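Local coordinates for type IV secretion system protein VirB11 (Brucella suis, PDB 2GZA) that hydrolyses ATP as a hexameric ATPase of a type IV secretion system, a virulence apparatus of this bacterium, at residues 176-181 and 324-329; 256-261 and 280-285; 83-88 and 102-107. One frame throughout, in Å; residues are numbered along the deposited sequence.

Overall arrangement
Interactions 1 and 2 are buried and belong to the P-loop ATPase core; interaction 3 lies at the surface of the antiparallel-sheet part, its centre about 34 Å from that of interaction 1 and 25 Å from that of interaction 2. The first two share a sheet: 176-181 lies between 324-329 and 280-285, with Val180 N probably hydrogen-bonded to Thr282 O. Interaction 1 is regular parallel pairing, its backbone bonds flanked mostly by small and branched aliphatic side chains. In interaction 2 the strands stand farther apart, and serine and threonine hydroxyls and water fill in for most backbone bonds. Interaction 3 has no hydrogen bond across it, only aliphatic packing and an arginine lying against a loop.

Interaction 1: residues 176-181 and 324-329; sequences RVIVVA and VVVHVH
Strands 178-181 and 324-329 run parallel, their axes 4.5 Å apart at closest and 16° from parallel, joined by five backbone hydrogen bonds that start with Val324 N to Val177 O, just before the first strand, and end with Val328 N to Ala181 O. This is the core sheet of a P-loop ATPase, and strand 178-182 runs straight into the predicted ATP-binding loop at Gly182. Ile178, Val180, Val324 and Val326 project to one face. There Ile178 lies alongside Val324 and Val326, CG1 4.1 Å from Val324 CB and CG2 3.9 Å from Val326 CG2; helices 164-173 and 188-196 pack on this side. Val179, Ala181, Val325 and His327 occupy the other face. Thr292 of helix 289-300 packs on Val179, Ala181 and Val325, while His327 meets Ser341 of strand 339-345. Val325 CG1, anti to its backbone N (chi1 179°), reaches Ala181 CB at 4.0 Å. At the edge of the contact Arg176 turns its guanidinium off the partner strand, NH2 bonding Leu174 O. Beside Ala181, the His327 ring brings ND1 to 3.7 Å from Ala181 O, in an oblique approach.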
ATOM      1  N   ARG C 176       4.444  13.599 -34.588  1.00 37.06           N
ATOM      2  CA  ARG C 176       4.978  13.428 -33.239  1.00 36.65           C
ATOM      3  C   ARG C 176       4.058  14.089 -32.227  1.00 36.07           C
ATOM      4  O   ARG C 176       3.474  15.135 -32.505  1.00 36.31           O
ATOM      5  CB  ARG C 176       6.373  14.061 -33.102  1.00 36.75           C
ATOM      6  CG  ARG C 176       7.445  13.577 -34.068  1.00 37.67           C
ATOM      7  CD  ARG C 176       7.721  12.088 -33.964  1.00 39.12           C
ATOM      8  NE  ARG C 176       6.886  11.334 -34.902  1.00 41.22           N
ATOM      9  CZ  ARG C 176       6.617  10.034 -34.807  1.00 41.85           C
ATOM     10  NH1 ARG C 176       7.112   9.320 -33.805  1.00 41.60           N
ATOM     11  NH2 ARG C 176       5.844   9.452 -35.712  1.00 41.98           N
ATOM     12  N   VAL C 177       3.934  13.483 -31.053  1.00 35.27           N
ATOM     13  CA  VAL C 177       3.188  14.090 -29.959  1.00 34.32           C
ATOM     14  C   VAL C 177       4.058  15.178 -29.347  1.00 33.80           C
ATOM     15  O   VAL C 177       5.177  14.914 -28.898  1.00 33.65           O
ATOM     16  CB  VAL C 177       2.790  13.057 -28.891  1.00 34.29           C
ATOM     17  CG1 VAL C 177       2.119  13.742 -27.703  1.00 34.35           C
ATOM     18  CG2 VAL C 177       1.886  12.014 -29.488  1.00 33.37           C
ATOM     19  N   ILE C 178       3.547  16.402 -29.351  1.00 33.22           N
ATOM     20  CA  ILE C 178       4.319  17.570 -28.933  1.00 32.44           C
ATOM     21  C   ILE C 178       3.657  18.276 -27.763  1.00 32.17           C
ATOM     22  O   ILE C 178       2.473  18.622 -27.817  1.00 31.98           O
ATOM     23  CB  ILE C 178       4.520  18.567 -30.099  1.00 32.34           C
ATOM     24  CG1 ILE C 178       5.201  17.874 -31.278  1.00 32.01           C
ATOM     25  CG2 ILE C 178       5.331  19.788 -29.636  1.00 32.24           C
ATOM     26  CD1 ILE C 178       4.992  18.567 -32.613  1.00 32.25           C
ATOM     27  N   VAL C 179       4.437  18.476 -26.706  1.00 31.87           N
ATOM     28  CA  VAL C 179       4.016  19.261 -25.548  1.00 31.80           C
ATOM     29  C   VAL C 179       4.762  20.597 -25.531  1.00 31.79           C
ATOM     30  O   VAL C 179       5.984  20.633 -25.459  1.00 31.71           O
ATOM     31  CB  VAL C 179       4.279  18.516 -24.200  1.00 31.78           C
ATOM     32  CG1 VAL C 179       3.895  19.399 -23.005  1.00 31.38           C
ATOM     33  CG2 VAL C 179       3.533  17.195 -24.144  1.00 31.22           C
ATOM     34  N   VAL C 180       4.021  21.691 -25.610  1.00 31.96           N
ATOM     35  CA  VAL C 180       4.612  23.022 -25.504  1.00 32.31           C
ATOM     36  C   VAL C 180       4.673  23.432 -24.030  1.00 32.65           C
ATOM     37  O   VAL C 180       3.646  23.559 -23.370  1.00 32.60           O
ATOM     38  CB  VAL C 180       3.830  24.055 -26.340  1.00 32.19           C
ATOM     39  CG1 VAL C 180       4.414  25.448 -26.163  1.00 32.49           C
ATOM     40  CG2 VAL C 180       3.840  23.653 -27.812  1.00 32.04           C
ATOM     41  N   ALA C 181       5.879  23.607 -23.510  1.00 33.14           N
ATOM     42  CA  ALA C 181       6.052  23.919 -22.102  1.00 33.88           C
ATOM     43  C   ALA C 181       6.562  25.330 -21.883  1.00 34.47           C
ATOM     44  O   ALA C 181       7.153  25.941 -22.770  1.00 34.56           O
ATOM     45  CB  ALA C 181       6.969  22.910 -21.436  1.00 33.89           C
ATOM     46  N   VAL C 324       8.052  14.950 -28.165  1.00 33.18           N
ATOM     47  CA  VAL C 324       8.801  16.194 -28.104  1.00 32.99           C
ATOM     48  C   VAL C 324       8.241  17.103 -27.015  1.00 33.28           C
ATOM     49  O   VAL C 324       7.033  17.211 -26.846  1.00 33.36           O
ATOM     50  CB  VAL C 324       8.788  16.934 -29.472  1.00 33.01           C
ATOM     51  CG1 VAL C 324       9.564  18.241 -29.400  1.00 32.43           C
ATOM     52  CG2 VAL C 324       9.350  16.049 -30.579  1.00 32.28           C
ATOM     53  N   VAL C 325       9.133  17.739 -26.262  1.00 33.49           N
ATOM     54  CA  VAL C 325       8.756  18.808 -25.345  1.00 33.77           C
ATOM     55  C   VAL C 325       9.527  20.069 -25.731  1.00 34.31           C
ATOM     56  O   VAL C 325      10.761  20.077 -25.712  1.00 34.31           O
ATOM     57  CB  VAL C 325       9.053  18.465 -23.848  1.00 33.86           C
ATOM     58  CG1 VAL C 325       8.665  19.631 -22.929  1.00 33.20           C
ATOM     59  CG2 VAL C 325       8.339  17.197 -23.414  1.00 33.62           C
ATOM     60  N   VAL C 326       8.800  21.121 -26.094  1.00 34.79           N
ATOM     61  CA  VAL C 326       9.410  22.409 -26.415  1.00 35.44           C
ATOM     62  C   VAL C 326       9.185  23.367 -25.261  1.00 35.97           C
ATOM     63  O   VAL C 326       8.045  23.656 -24.914  1.00 35.87           O
ATOM     64  CB  VAL C 326       8.794  23.056 -27.669  1.00 35.59           C
ATOM     65  CG1 VAL C 326       9.734  24.125 -28.225  1.00 35.29           C
ATOM     66  CG2 VAL C 326       8.463  22.011 -28.725  1.00 35.61           C
ATOM     67  N   HIS C 327      10.265  23.856 -24.662  1.00 36.87           N
ATOM     68  CA  HIS C 327      10.141  24.781 -23.541  1.00 37.94           C
ATOM     69  C   HIS C 327      10.369  26.216 -23.967  1.00 38.70           C
ATOM     70  O   HIS C 327      11.380  26.531 -24.576  1.00 38.78           O
ATOM     71  CB  HIS C 327      11.082  24.413 -22.398  1.00 38.00           C
ATOM     72  CG  HIS C 327      11.029  25.368 -21.243  1.00 38.60           C
ATOM     73  ND1 HIS C 327       9.935  25.471 -20.415  1.00 39.29           N
ATOM     74  CD2 HIS C 327      11.929  26.273 -20.787  1.00 39.21           C
ATOM     75  CE1 HIS C 327      10.165  26.396 -19.496  1.00 39.24           C
ATOM     76  NE2 HIS C 327      11.369  26.897 -19.699  1.00 39.12           N
ATOM     77  N   VAL C 328       9.417  27.080 -23.641  1.00 39.95           N
ATOM     78  CA  VAL C 328       9.530  28.509 -23.933  1.00 41.23           C
ATOM     79  C   VAL C 328       9.874  29.300 -22.677  1.00 42.28           C
ATOM     80  O   VAL C 328       9.310  29.064 -21.609  1.00 42.46           O
ATOM     81  CB  VAL C 328       8.235  29.102 -24.524  1.00 41.12           C
ATOM     82  CG1 VAL C 328       8.503  30.501 -25.058  1.00 41.49           C
ATOM     83  CG2 VAL C 328       7.685  28.230 -25.627  1.00 40.80           C
ATOM     84  N   HIS C 329      10.803  30.250 -22.822  1.00 43.81           N
ATOM     85  CA  HIS C 329      11.134  31.165 -21.736  1.00 45.35           C
ATOM     86  C   HIS C 329      10.998  32.618 -22.146  1.00 46.24           C
ATOM     87  O   HIS C 329      11.356  32.995 -23.260  1.00 46.31           O
ATOM     88  CB  HIS C 329      12.529  30.954 -21.172  1.00 45.45           C
ATOM     89  CG  HIS C 329      12.928  32.005 -20.179  1.00 46.82           C
ATOM     90  ND1 HIS C 329      14.007  32.844 -20.365  1.00 48.00           N
ATOM     91  CD2 HIS C 329      12.362  32.381 -19.007  1.00 47.61           C
ATOM     92  CE1 HIS C 329      14.110  33.668 -19.335  1.00 48.40           C
ATOM     93  NE2 HIS C 329      13.119  33.412 -18.501  1.00 48.38           N
TER

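Interaction 2: residues 256-261 and 280-285; sequences ILLAEL and SITSCH
Thr282 and Ser283 carry the contact with their hydroxyls, each giving a hydrogen bond to a carbonyl of 256-261. Thr282 OG1, anti to its backbone N (chi1 -174°), reaches Leu258 O at 2.8 Å from above the carbonyl plane. Ser283 OG meets Ala259 O at 2.7 Å in the carbonyl plane, on a lone pair; its chi1 of 76° sets OG between the backbone N and the carbonyl carbon. One direct backbone bond follows, Leu261 N to Ser283 O at 3.0 Å and almost straight (178°). Apolar groups flank these bonds: Leu257 CD2 packs beside Ile281 CB at 4.0 Å, and the Leu261 and Thr282 side chains cross at about a right angle, Leu261 CD1 3.9 Å from Thr282 CG2. Glu260 extends its methylenes past Ser283, CG lying 3.5 Å from Ser283 OG, and OE1 forms a salt bridge with Arg262.

At the Ile256 and Ser280 end, the segments stand too far apart for regular pairing. One water donates to Ile256 O and Ile281 O and accepts from Leu258 N, three bonds of 2.8 to 2.9 Å; a second links Ile256 N with Ser280 OG. His285 lies beside Thr184 of the predicted ATP-binding loop and near a bound sulfate, consistent with a place at the nucleotide site. The contact joins the parallel sheet that holds 255-258 to the mixed sheet that holds 281-285. Phe269 of helix 265-274 lies against Ser280, Thr282 and Leu261, Met192 and Met196 of helix 188-196 pack on Ile281 and Leu257, and helix 289-300 meets Leu261 and Cys284.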
ATOM      1  N   ILE C 256      -5.976  15.358 -32.102  1.00 35.01           N
ATOM      2  CA  ILE C 256      -6.683  15.991 -31.001  1.00 34.51           C
ATOM      3  C   ILE C 256      -5.794  17.066 -30.410  1.00 34.39           C
ATOM      4  O   ILE C 256      -4.629  16.815 -30.103  1.00 34.58           O
ATOM      5  CB  ILE C 256      -7.073  14.949 -29.934  1.00 34.50           C
ATOM      6  CG1 ILE C 256      -8.009  13.905 -30.549  1.00 34.09           C
ATOM      7  CG2 ILE C 256      -7.753  15.613 -28.757  1.00 34.18           C
ATOM      8  CD1 ILE C 256      -7.916  12.520 -29.945  1.00 33.33           C
ATOM      9  N   LEU C 257      -6.346  18.266 -30.280  1.00 34.31           N
ATOM     10  CA  LEU C 257      -5.592  19.417 -29.822  1.00 34.13           C
ATOM     11  C   LEU C 257      -6.190  19.918 -28.523  1.00 34.30           C
ATOM     12  O   LEU C 257      -7.096  20.748 -28.516  1.00 34.36           O
ATOM     13  CB  LEU C 257      -5.558  20.495 -30.901  1.00 33.94           C
ATOM     14  CG  LEU C 257      -5.083  20.006 -32.274  1.00 34.10           C
ATOM     15  CD1 LEU C 257      -5.421  21.025 -33.365  1.00 34.00           C
ATOM     16  CD2 LEU C 257      -3.592  19.674 -32.267  1.00 33.91           C
ATOM     17  N   LEU C 258      -5.689  19.361 -27.424  1.00 34.45           N
ATOM     18  CA  LEU C 258      -6.039  19.799 -26.079  1.00 34.37           C
ATOM     19  C   LEU C 258      -5.210  21.029 -25.743  1.00 34.36           C
ATOM     20  O   LEU C 258      -3.984  20.951 -25.713  1.00 34.42           O
ATOM     21  CB  LEU C 258      -5.721  18.693 -25.075  1.00 34.18           C
ATOM     22  CG  LEU C 258      -6.596  18.432 -23.841  1.00 34.37           C
ATOM     23  CD1 LEU C 258      -5.749  17.786 -22.761  1.00 34.21           C
ATOM     24  CD2 LEU C 258      -7.292  19.660 -23.285  1.00 34.15           C
ATOM     25  N   ALA C 259      -5.872  22.152 -25.490  1.00 34.35           N
ATOM     26  CA  ALA C 259      -5.177  23.399 -25.189  1.00 34.80           C
ATOM     27  C   ALA C 259      -4.125  23.220 -24.099  1.00 35.15           C
ATOM     28  O   ALA C 259      -2.981  23.634 -24.262  1.00 35.24           O
ATOM     29  CB  ALA C 259      -6.165  24.486 -24.803  1.00 34.90           C
ATOM     30  N   GLU C 260      -4.508  22.571 -23.003  1.00 35.51           N
ATOM     31  CA  GLU C 260      -3.673  22.541 -21.806  1.00 35.86           C
ATOM     32  C   GLU C 260      -3.923  21.312 -20.938  1.00 35.56           C
ATOM     33  O   GLU C 260      -5.065  20.936 -20.689  1.00 35.53           O
ATOM     34  CB  GLU C 260      -3.918  23.801 -20.979  1.00 35.94           C
ATOM     35  CG  GLU C 260      -2.773  24.168 -20.072  1.00 38.58           C
ATOM     36  CD  GLU C 260      -3.113  25.308 -19.146  1.00 41.49           C
ATOM     37  OE1 GLU C 260      -2.631  25.279 -17.999  1.00 43.36           O
ATOM     38  OE2 GLU C 260      -3.864  26.223 -19.552  1.00 42.55           O
ATOM     39  N   LEU C 261      -2.838  20.691 -20.484  1.00 35.41           N
ATOM     40  CA  LEU C 261      -2.900  19.612 -19.500  1.00 35.15           C
ATOM     41  C   LEU C 261      -2.716  20.185 -18.095  1.00 35.38           C
ATOM     42  O   LEU C 261      -1.732  20.874 -17.820  1.00 35.04           O
ATOM     43  CB  LEU C 261      -1.830  18.557 -19.776  1.00 34.82           C
ATOM     44  CG  LEU C 261      -2.074  17.524 -20.884  1.00 34.41           C
ATOM     45  CD1 LEU C 261      -0.810  16.746 -21.218  1.00 32.36           C
ATOM     46  CD2 LEU C 261      -3.207  16.569 -20.520  1.00 33.76           C
ATOM     47  N   SER C 280      -0.776  14.732 -31.785  1.00 35.36           N
ATOM     48  CA  SER C 280      -1.322  15.645 -30.780  1.00 34.99           C
ATOM     49  C   SER C 280      -0.335  16.739 -30.402  1.00 34.27           C
ATOM     50  O   SER C 280       0.868  16.510 -30.320  1.00 34.01           O
ATOM     51  CB  SER C 280      -1.715  14.885 -29.517  1.00 35.20           C
ATOM     52  OG  SER C 280      -2.869  14.088 -29.727  1.00 36.67           O
ATOM     53  N   ILE C 281      -0.867  17.933 -30.183  1.00 33.65           N
ATOM     54  CA  ILE C 281      -0.107  19.055 -29.666  1.00 32.73           C
ATOM     55  C   ILE C 281      -0.887  19.556 -28.467  1.00 32.27           C
ATOM     56  O   ILE C 281      -2.106  19.721 -28.540  1.00 32.28           O
ATOM     57  CB  ILE C 281       0.077  20.173 -30.725  1.00 32.73           C
ATOM     58  CG1 ILE C 281       0.725  19.618 -31.995  1.00 32.55           C
ATOM     59  CG2 ILE C 281       0.915  21.333 -30.172  1.00 32.75           C
ATOM     60  CD1 ILE C 281       0.498  20.480 -33.227  1.00 32.84           C
ATOM     61  N   THR C 282      -0.186  19.760 -27.358  1.00 31.84           N
ATOM     62  CA  THR C 282      -0.785  20.303 -26.142  1.00 31.42           C
ATOM     63  C   THR C 282       0.209  21.216 -25.428  1.00 31.40           C
ATOM     64  O   THR C 282       1.331  21.405 -25.897  1.00 31.35           O
ATOM     65  CB  THR C 282      -1.291  19.173 -25.207  1.00 31.40           C
ATOM     66  OG1 THR C 282      -1.985  19.740 -24.092  1.00 31.53           O
ATOM     67  CG2 THR C 282      -0.146  18.306 -24.702  1.00 31.04           C
ATOM     68  N   SER C 283      -0.199  21.792 -24.304  1.00 31.38           N
ATOM     69  CA  SER C 283       0.709  22.612 -23.516  1.00 31.47           C
ATOM     70  C   SER C 283       0.670  22.248 -22.035  1.00 31.84           C
ATOM     71  O   SER C 283      -0.234  21.545 -21.576  1.00 31.79           O
ATOM     72  CB  SER C 283       0.393  24.089 -23.693  1.00 31.13           C
ATOM     73  OG  SER C 283      -0.767  24.429 -22.964  1.00 31.22           O
ATOM     74  N   CYS C 284       1.650  22.754 -21.289  1.00 32.18           N
ATOM     75  CA  CYS C 284       1.760  22.489 -19.872  1.00 32.46           C
ATOM     76  C   CYS C 284       2.642  23.558 -19.235  1.00 32.72           C
ATOM     77  O   CYS C 284       3.732  23.832 -19.723  1.00 32.82           O
ATOM     78  CB  CYS C 284       2.359  21.091 -19.669  1.00 32.62           C
ATOM     79  SG  CYS C 284       2.571  20.539 -17.965  1.00 33.15           S
ATOM     80  N   HIS C 285       2.163  24.179 -18.158  1.00 33.01           N
ATOM     81  CA  HIS C 285       2.995  25.074 -17.347  1.00 33.45           C
ATOM     82  C   HIS C 285       4.102  24.274 -16.687  1.00 33.51           C
ATOM     83  O   HIS C 285       3.819  23.365 -15.910  1.00 33.53           O
ATOM     84  CB  HIS C 285       2.177  25.765 -16.251  1.00 33.55           C
ATOM     85  CG  HIS C 285       1.022  26.557 -16.765  1.00 34.31           C
ATOM     86  ND1 HIS C 285       1.145  27.857 -17.200  1.00 35.56           N
ATOM     87  CD2 HIS C 285      -0.281  26.228 -16.913  1.00 35.33           C
ATOM     88  CE1 HIS C 285      -0.033  28.293 -17.602  1.00 35.51           C
ATOM     89  NE2 HIS C 285      -0.916  27.327 -17.435  1.00 35.31           N
TER
HETATM   90  O   HOH W   1      -3.913  12.795 -31.988  1.00 32.93           O
HETATM   91  O   HOH W   2      -3.523  17.511 -27.543  1.00 43.81           O

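Interaction 3: residues 83-88 and 102-107; sequences QDISDS and IQIVRP
Ile104 meets Ile85 where strand 101-105 of the six-stranded antiparallel sheet packs against the loop that links helix 67-81 to strand 91-95. Ile104 CG2, anti to its backbone N, touches Ile85 CD1 at 3.8 Å, and the two side chains cross at about a right angle. Thr77 of helix 67-81 and Val117 of the next strand also border Ile104, which puts this tip of Ile85 at the margin of the buried layer between helix and sheet. Ile85 itself comes in from the loop, with Thr75, Ala78 and Leu92 as further neighbours.

Past Ile104, Val105 turns its CB away from the loop; Arg106, just beyond the strand, turns its own toward it. Arg106 and Ile85 bury most of the surface here. The aliphatic portion of Arg106 crosses Ile85 obliquely, CG 3.7 Å from Ile85 CG1, and Arg106 CD then passes Ser86 O at 3.6 Å. A chi3 of -89° turns NE toward Ser86 and Asp87, and the guanidinium lies with one face toward their backbone.

Nothing here is a hydrogen bond between the segments; the arginine is placed by packing, with a modest electrostatic contribution probable from Asp87. The loop has a bond of its own, Ser86 OG with Ser88 OG at 3.2 Å. The contact is a surface one, away from the predicted ATP site, and packs the loop against strand 101-105, one strand in from the edge strand 91-95. Over the guanidinium, Asp87 CB lies 3.4 Å from Arg106 NH2, while Asp87 OD2 stays 4.6 Å from that nitrogen and well out of the plane, too far for a salt bridge.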
ATOM      1  N   GLN C  83     -32.846   8.607 -23.763  1.00 55.54           N
ATOM      2  CA  GLN C  83     -31.926   9.482 -23.055  1.00 55.60           C
ATOM      3  C   GLN C  83     -32.289  10.923 -23.360  1.00 55.54           C
ATOM      4  O   GLN C  83     -33.279  11.187 -24.037  1.00 55.41           O
ATOM      5  CB  GLN C  83     -30.483   9.197 -23.466  1.00 55.65           C
ATOM      6  CG  GLN C  83     -29.860   8.001 -22.770  1.00 56.04           C
ATOM      7  CD  GLN C  83     -28.357   7.983 -22.897  1.00 57.03           C
ATOM      8  OE1 GLN C  83     -27.658   8.818 -22.311  1.00 57.27           O
ATOM      9  NE2 GLN C  83     -27.847   7.026 -23.663  1.00 57.43           N
ATOM     10  N   ASP C  84     -31.488  11.854 -22.855  1.00 55.65           N
ATOM     11  CA  ASP C  84     -31.749  13.270 -23.059  1.00 55.76           C
ATOM     12  C   ASP C  84     -30.500  14.018 -23.506  1.00 55.51           C
ATOM     13  O   ASP C  84     -29.454  13.955 -22.854  1.00 55.58           O
ATOM     14  CB  ASP C  84     -32.354  13.907 -21.795  1.00 55.90           C
ATOM     15  CG  ASP C  84     -31.527  13.636 -20.540  1.00 56.82           C
ATOM     16  OD1 ASP C  84     -31.226  12.453 -20.259  1.00 57.36           O
ATOM     17  OD2 ASP C  84     -31.182  14.611 -19.829  1.00 57.71           O
ATOM     18  N   ILE C  85     -30.636  14.697 -24.636  1.00 55.22           N
ATOM     19  CA  ILE C  85     -29.613  15.614 -25.078  1.00 54.96           C
ATOM     20  C   ILE C  85     -30.094  17.043 -24.778  1.00 54.89           C
ATOM     21  O   ILE C  85     -30.708  17.719 -25.607  1.00 54.98           O
ATOM     22  CB  ILE C  85     -29.201  15.433 -26.570  1.00 54.93           C
ATOM     23  CG1 ILE C  85     -28.039  16.375 -26.912  1.00 54.57           C
ATOM     24  CG2 ILE C  85     -30.383  15.649 -27.506  1.00 54.81           C
ATOM     25  CD1 ILE C  85     -27.052  15.794 -27.896  1.00 53.96           C
ATOM     26  N   SER C  86     -29.810  17.434 -23.554  1.00 54.63           N
ATOM     27  CA  SER C  86     -30.122  18.733 -23.024  1.00 54.51           C
ATOM     28  C   SER C  86     -28.838  19.534 -23.008  1.00 54.29           C
ATOM     29  O   SER C  86     -27.776  19.042 -23.400  1.00 54.36           O
ATOM     30  CB  SER C  86     -30.696  18.620 -21.606  1.00 54.56           C
ATOM     31  OG  SER C  86     -29.819  17.895 -20.758  1.00 54.83           O
ATOM     32  N   ASP C  87     -28.945  20.776 -22.548  1.00 53.89           N
ATOM     33  CA  ASP C  87     -27.829  21.685 -22.404  1.00 53.48           C
ATOM     34  C   ASP C  87     -27.020  21.353 -21.129  1.00 53.05           C
ATOM     35  O   ASP C  87     -25.927  21.888 -20.927  1.00 52.97           O
ATOM     36  CB  ASP C  87     -28.363  23.127 -22.513  1.00 53.53           C
ATOM     37  CG  ASP C  87     -27.688  24.112 -21.607  1.00 53.81           C
ATOM     38  OD1 ASP C  87     -28.377  24.653 -20.712  1.00 54.01           O
ATOM     39  OD2 ASP C  87     -26.478  24.359 -21.798  1.00 54.11           O
ATOM     40  N   SER C  88     -27.552  20.436 -20.293  1.00 52.52           N
ATOM     41  CA  SER C  88     -26.867  19.907 -19.093  1.00 51.88           C
ATOM     42  C   SER C  88     -26.381  18.463 -19.323  1.00 51.51           C
ATOM     43  O   SER C  88     -25.724  17.868 -18.470  1.00 51.35           O
ATOM     44  CB  SER C  88     -27.766  20.014 -17.858  1.00 51.85           C
ATOM     45  OG  SER C  88     -29.077  19.543 -18.143  1.00 52.01           O
ATOM     46  N   ILE C 102     -23.219   6.658 -33.681  1.00 38.72           N
ATOM     47  CA  ILE C 102     -23.352   8.095 -33.818  1.00 38.49           C
ATOM     48  C   ILE C 102     -22.945   8.820 -32.534  1.00 38.46           C
ATOM     49  O   ILE C 102     -23.420   8.501 -31.443  1.00 38.31           O
ATOM     50  CB  ILE C 102     -24.783   8.497 -34.302  1.00 38.42           C
ATOM     51  CG1 ILE C 102     -24.878  10.005 -34.553  1.00 38.36           C
ATOM     52  CG2 ILE C 102     -25.854   8.015 -33.329  1.00 38.38           C
ATOM     53  CD1 ILE C 102     -26.115  10.434 -35.323  1.00 38.23           C
ATOM     54  N   GLN C 103     -22.037   9.775 -32.675  1.00 38.37           N
ATOM     55  CA  GLN C 103     -21.698  10.659 -31.579  1.00 38.43           C
ATOM     56  C   GLN C 103     -22.159  12.065 -31.861  1.00 38.48           C
ATOM     57  O   GLN C 103     -21.880  12.624 -32.921  1.00 38.40           O
ATOM     58  CB  GLN C 103     -20.217  10.620 -31.246  1.00 38.40           C
ATOM     59  CG  GLN C 103     -19.960   9.934 -29.925  1.00 38.77           C
ATOM     60  CD  GLN C 103     -19.832  10.907 -28.768  1.00 40.07           C
ATOM     61  OE1 GLN C 103     -19.622  10.501 -27.626  1.00 40.61           O
ATOM     62  NE2 GLN C 103     -19.937  12.206 -29.055  1.00 40.51           N
ATOM     63  N   ILE C 104     -22.892  12.617 -30.904  1.00 38.57           N
ATOM     64  CA  ILE C 104     -23.413  13.967 -31.016  1.00 38.81           C
ATOM     65  C   ILE C 104     -22.982  14.827 -29.835  1.00 38.94           C
ATOM     66  O   ILE C 104     -23.160  14.456 -28.670  1.00 38.98           O
ATOM     67  CB  ILE C 104     -24.953  14.001 -31.182  1.00 38.80           C
ATOM     68  CG1 ILE C 104     -25.379  13.181 -32.408  1.00 39.31           C
ATOM     69  CG2 ILE C 104     -25.448  15.448 -31.303  1.00 38.56           C
ATOM     70  CD1 ILE C 104     -26.867  13.175 -32.684  1.00 39.57           C
ATOM     71  N   VAL C 105     -22.389  15.971 -30.157  1.00 39.00           N
ATOM     72  CA  VAL C 105     -22.057  16.988 -29.169  1.00 39.05           C
ATOM     73  C   VAL C 105     -22.835  18.258 -29.495  1.00 39.15           C
ATOM     74  O   VAL C 105     -22.828  18.718 -30.636  1.00 39.04           O
ATOM     75  CB  VAL C 105     -20.550  17.312 -29.146  1.00 39.20           C
ATOM     76  CG1 VAL C 105     -20.189  18.100 -27.884  1.00 39.01           C
ATOM     77  CG2 VAL C 105     -19.729  16.045 -29.238  1.00 38.28           C
ATOM     78  N   ARG C 106     -23.514  18.812 -28.492  1.00 39.32           N
ATOM     79  CA  ARG C 106     -24.264  20.055 -28.673  1.00 39.60           C
ATOM     80  C   ARG C 106     -23.689  21.249 -27.869  1.00 39.63           C
ATOM     81  O   ARG C 106     -22.917  21.044 -26.933  1.00 39.53           O
ATOM     82  CB  ARG C 106     -25.773  19.848 -28.453  1.00 39.53           C
ATOM     83  CG  ARG C 106     -26.200  19.584 -27.035  1.00 40.20           C
ATOM     84  CD  ARG C 106     -27.589  20.136 -26.780  1.00 41.13           C
ATOM     85  NE  ARG C 106     -27.543  21.526 -26.319  1.00 42.65           N
ATOM     86  CZ  ARG C 106     -28.574  22.363 -26.320  1.00 42.43           C
ATOM     87  NH1 ARG C 106     -29.762  21.972 -26.765  1.00 42.14           N
ATOM     88  NH2 ARG C 106     -28.414  23.604 -25.878  1.00 41.96           N
ATOM     89  N   PRO C 107     -24.052  22.490 -28.268  1.00 39.77           N
ATOM     90  CA  PRO C 107     -23.595  23.856 -27.967  1.00 39.87           C
ATOM     91  C   PRO C 107     -22.995  24.345 -26.636  1.00 40.05           C
ATOM     92  O   PRO C 107     -22.258  25.335 -26.671  1.00 40.53           O
ATOM     93  CB  PRO C 107     -24.801  24.694 -28.324  1.00 39.76           C
ATOM     94  CG  PRO C 107     -25.249  24.051 -29.530  1.00 40.34           C
ATOM     95  CD  PRO C 107     -25.114  22.562 -29.282  1.00 39.87           C
TER